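Local coordinates for tail fiber protein (Acinetobacter phage AM24, PDB 5W5P) that forms the trimeric tailspike of the phage and probably recognises, and perhaps degrades, the capsular polysaccharide of its bacterial host, at residues 29-32 against 33-37; 77-80 against 81-84. One frame throughout, in Å; residues are numbered along the deposited sequence.

In the fold
Both contacts lie in the N-terminal part of the chain, ahead of the long run of parallel strands that makes up the beta-helical body, and on the same side of the chain's centre. Contact 1 comes first and occupies the short helix 30-35; contact 2 follows in the loop between strands 71-75 and 89-91 of a small antiparallel sheet. Their centres are about 23 Å apart and their nearest atoms about 14 Å apart, so they do not touch. They share no secondary structure. Contact 1 faces the other two subunits and belongs to the trimer interface, whereas contact 2 lies on the surface and meets no other chain of the trimer.

Contact 1. Residues 29-32 against 33-37; sequences SQQE and VNNSL
Two glutamine-asparagine amide bonds run one after the other along this single short helix, Gln30 to Asn34 and Gln31 to Asn35, each bridging one turn. Gln30 NE2 donates to Asn34 OD1 at 2.6 Å, with the acceptor close to the plane of the glutamine amide, although the two amide planes are turned 52° apart. The second pair repeats the scheme less neatly: Gln31 NE2 is 2.8 Å from Asn35 OD1 and approaches from above the asparagine carbonyl, 45° out of its plane. In both glutamines CG is anti to the backbone N and the chain then bends at chi2 (69° in Gln30), which carries the amide forward alongside the helix toward the asparagine four residues on. Gln30 NE2 also lies 3.5 Å from Val33 CG1, one of the two methyls of that residue.

At the N-terminal end of the helix Ser29 and Glu32 form a capping box. Ser29 OG, at the N-cap, accepts from Glu32 N over 3.2 Å, and Glu32 OE1 in turn accepts from Ser29 N at 2.7 Å and from Ser29 OG at 3.0 Å. Two donors from one serine thus hold this carboxylate oxygen. Towards the other end, Val33 O is gripped by both the backbone N and the hydroxyl of Ser36.

The buried amides continue into the trimer. Gln30 OE1 accepts from Asn34 ND2 of the third subunit, while Asn34 ND2 donates to Gln30 OE1 and Asp24 OD1 of the second, consistent with a polar ring where the three helices meet; Leu37 packs on its counterparts in both neighbours. Within its own chain, helix 30-35 is joined to strand 22-23 by a backbone bond between Gln30 and Ile22, and Ser36 touches Phe48 and Gln55 in the loop that leads to strand 56-59.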
loop_
_atom_site.group_PDB
_atom_site.type_symbol
_atom_site.label_atom_id
_atom_site.label_comp_id
_atom_site.label_asym_id
_atom_site.label_seq_id
_atom_site.Cartn_x
_atom_site.Cartn_y
_atom_site.Cartn_z
ATOM N N SER A 29 20.216 -10.601 -65.558
ATOM C CA SER A 29 20.014 -9.441 -66.410
ATOM C C SER A 29 19.693 -8.209 -65.573
ATOM O O SER A 29 19.300 -8.299 -64.405
ATOM C CB SER A 29 18.885 -9.698 -67.409
ATOM O OG SER A 29 17.618 -9.624 -66.779
ATOM N N GLN A 30 19.867 -7.036 -66.191
ATOM C CA GLN A 30 19.499 -5.794 -65.520
ATOM C C GLN A 30 18.013 -5.757 -65.207
ATOM O O GLN A 30 17.611 -5.212 -64.172
ATOM C CB GLN A 30 19.884 -4.588 -66.375
ATOM C CG GLN A 30 19.545 -3.250 -65.739
ATOM C CD GLN A 30 20.396 -2.957 -64.522
ATOM O OE1 GLN A 30 21.615 -3.113 -64.557
ATOM N NE2 GLN A 30 19.756 -2.534 -63.433
ATOM N N GLN A 31 17.182 -6.333 -66.079
ATOM C CA GLN A 31 15.754 -6.398 -65.795
ATOM C C GLN A 31 15.483 -7.154 -64.501
ATOM O O GLN A 31 14.643 -6.737 -63.698
ATOM C CB GLN A 31 15.010 -7.046 -66.960
ATOM C CG GLN A 31 13.500 -7.008 -66.805
ATOM C CD GLN A 31 12.986 -5.616 -66.506
ATOM O OE1 GLN A 31 13.081 -4.712 -67.340
ATOM N NE2 GLN A 31 12.440 -5.433 -65.311
ATOM N N GLU A 32 16.194 -8.264 -64.273
ATOM C CA GLU A 32 16.020 -9.009 -63.028
ATOM C C GLU A 32 16.527 -8.221 -61.824
ATOM O O GLU A 32 15.942 -8.305 -60.738
ATOM C CB GLU A 32 16.730 -10.360 -63.116
ATOM C CG GLU A 32 16.013 -11.382 -63.976
ATOM C CD GLU A 32 16.946 -12.462 -64.491
ATOM O OE1 GLU A 32 17.982 -12.117 -65.099
ATOM O OE2 GLU A 32 16.646 -13.658 -64.285
ATOM N N VAL A 33 17.610 -7.459 -61.997
ATOM C CA VAL A 33 18.073 -6.564 -60.941
ATOM C C VAL A 33 17.022 -5.501 -60.652
ATOM O O VAL A 33 16.717 -5.206 -59.491
ATOM C CB VAL A 33 19.424 -5.934 -61.333
ATOM C CG1 VAL A 33 19.626 -4.603 -60.624
ATOM C CG2 VAL A 33 20.569 -6.888 -61.030
ATOM N N ASN A 34 16.452 -4.903 -61.704
ATOM C CA ASN A 34 15.415 -3.895 -61.505
ATOM C C ASN A 34 14.197 -4.475 -60.799
ATOM O O ASN A 34 13.552 -3.782 -60.005
ATOM C CB ASN A 34 15.001 -3.282 -62.845
ATOM C CG ASN A 34 16.103 -2.456 -63.479
ATOM O OD1 ASN A 34 17.178 -2.283 -62.899
ATOM N ND2 ASN A 34 15.846 -1.947 -64.684
ATOM N N ASN A 35 13.876 -5.743 -61.065
ATOM C CA ASN A 35 12.666 -6.338 -60.510
ATOM C C ASN A 35 12.691 -6.426 -58.990
ATOM O O ASN A 35 11.621 -6.498 -58.375
ATOM C CB ASN A 35 12.443 -7.727 -61.107
ATOM C CG ASN A 35 11.911 -7.667 -62.526
ATOM O OD1 ASN A 35 11.439 -6.621 -62.979
ATOM N ND2 ASN A 35 11.984 -8.790 -63.236
ATOM N N SER A 36 13.874 -6.417 -58.369
ATOM C CA SER A 36 13.942 -6.508 -56.915
ATOM C C SER A 36 13.417 -5.257 -56.217
ATOM O O SER A 36 13.236 -5.283 -54.995
ATOM C CB SER A 36 15.376 -6.792 -56.467
ATOM O OG SER A 36 16.288 -5.920 -57.098
ATOM N N LEU A 37 13.169 -4.178 -56.953
ATOM C CA LEU A 37 12.547 -2.973 -56.423
ATOM C C LEU A 37 11.059 -2.901 -56.730
ATOM O O LEU A 37 10.424 -1.886 -56.424
ATOM C CB LEU A 37 13.243 -1.727 -56.987
ATOM C CG LEU A 37 14.766 -1.774 -57.117
ATOM C CD1 LEU A 37 15.278 -0.542 -57.836
ATOM C CD2 LEU A 37 15.409 -1.903 -55.738
#

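Contact 2. Residues 77-80 against 81-84; sequences TSDT and TSLD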
loop_
_atom_site.group_PDB
_atom_site.type_symbol
_atom_site.label_atom_id
_atom_site.label_comp_id
_atom_site.label_asym_id
_atom_site.label_seq_id
_atom_site.Cartn_x
_atom_site.Cartn_y
_atom_site.Cartn_z
ATOM N N THR A 77 20.447 -18.931 -48.444
ATOM C CA THR A 77 20.940 -19.927 -49.393
ATOM C C THR A 77 21.265 -21.258 -48.727
ATOM O O THR A 77 21.259 -22.291 -49.404
ATOM C CB THR A 77 22.180 -19.401 -50.125
ATOM O OG1 THR A 77 22.024 -18.003 -50.405
ATOM C CG2 THR A 77 22.381 -20.147 -51.433
ATOM N N SER A 78 21.538 -21.257 -47.421
ATOM C CA SER A 78 21.847 -22.490 -46.707
ATOM C C SER A 78 20.610 -23.328 -46.401
ATOM O O SER A 78 20.749 -24.517 -46.091
ATOM C CB SER A 78 22.582 -22.169 -45.402
ATOM O OG SER A 78 21.778 -21.384 -44.534
ATOM N N ASP A 79 19.415 -22.744 -46.479
ATOM C CA ASP A 79 18.174 -23.435 -46.146
ATOM C C ASP A 79 17.487 -23.901 -47.424
ATOM O O ASP A 79 17.093 -23.081 -48.261
ATOM C CB ASP A 79 17.240 -22.533 -45.338
ATOM C CG ASP A 79 16.148 -23.313 -44.618
ATOM O OD1 ASP A 79 15.725 -24.379 -45.126
ATOM O OD2 ASP A 79 15.701 -22.852 -43.545
ATOM N N THR A 80 17.330 -25.218 -47.558
ATOM C CA THR A 80 16.633 -25.820 -48.686
ATOM C C THR A 80 15.486 -26.719 -48.241
ATOM O O THR A 80 14.949 -27.472 -49.063
ATOM C CB THR A 80 17.612 -26.627 -49.547
ATOM O OG1 THR A 80 18.430 -27.441 -48.698
ATOM C CG2 THR A 80 18.501 -25.694 -50.358
ATOM N N THR A 81 15.103 -26.671 -46.966
ATOM C CA THR A 81 14.112 -27.591 -46.425
ATOM C C THR A 81 12.990 -26.924 -45.645
ATOM O O THR A 81 11.927 -27.541 -45.503
ATOM C CB THR A 81 14.788 -28.629 -45.514
ATOM O OG1 THR A 81 15.707 -27.968 -44.635
ATOM C CG2 THR A 81 15.546 -29.653 -46.347
ATOM N N SER A 82 13.173 -25.703 -45.144
ATOM C CA SER A 82 12.151 -25.065 -44.322
ATOM C C SER A 82 10.861 -24.872 -45.109
ATOM O O SER A 82 10.881 -24.554 -46.303
ATOM C CB SER A 82 12.649 -23.715 -43.803
ATOM O OG SER A 82 13.627 -23.885 -42.793
ATOM N N LEU A 83 9.734 -25.063 -44.431
ATOM C CA LEU A 83 8.428 -24.950 -45.062
ATOM C C LEU A 83 7.927 -23.511 -45.024
ATOM O O LEU A 83 8.285 -22.727 -44.140
ATOM C CB LEU A 83 7.416 -25.871 -44.383
ATOM C CG LEU A 83 7.779 -27.358 -44.324
ATOM C CD1 LEU A 83 6.612 -28.179 -43.781
ATOM C CD2 LEU A 83 8.216 -27.876 -45.689
ATOM N N ASP A 84 7.099 -23.172 -46.007
ATOM C CA ASP A 84 6.468 -21.860 -46.054
ATOM C C ASP A 84 5.448 -21.736 -44.926
ATOM O O ASP A 84 4.587 -22.605 -44.760
ATOM C CB ASP A 84 5.798 -21.662 -47.416
ATOM C CG ASP A 84 5.415 -20.217 -47.686
ATOM O OD1 ASP A 84 4.626 -19.647 -46.900
ATOM O OD2 ASP A 84 5.891 -19.655 -48.695
#
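From Asp79 to Ser82 the backbone bends back far enough to bring their CA atoms to 6.5 Å, yet Asp79 O stays 5.7 Å from Ser82 N, so the turn is closed by a side chain instead of the main chain. The carboxylate of Asp79 does this work. Asp79 OD1 accepts from two successive backbone amides, Thr81 N at 3.0 Å and Ser82 N at 2.9 Å. Thr81 N arrives nearly head-on to the C-O bond, whereas Ser82 N comes in on the syn side, 22° out of the carboxylate plane. With CG anti to the backbone N (chi1 -163°), the carboxylate lies inside the bend, within range of both donors.

The other oxygen, OD2, receives the hydroxyl of Ser82. The modelled separation of 2.4 Å between Ser82 OG and Asp79 OD2 is very short, and its exact value is doubtful. OD2 also forms a salt bridge with Lys99 of strand 97-100, which would tend to stabilise the charge of the carboxylate.

Ser82 O is bonded to Arg97 NE, and the Ser82 side chain touches Ile89, so this end of the bend rests on the small antiparallel sheet, whereas Thr80 and Thr81 are exposed. An aspartate oxygen bound to the amide two residues on defines an Asx turn; the same oxygen here also takes the amide three residues on, that of Ser82, in the surface loop connecting strands 71-75 and 89-91.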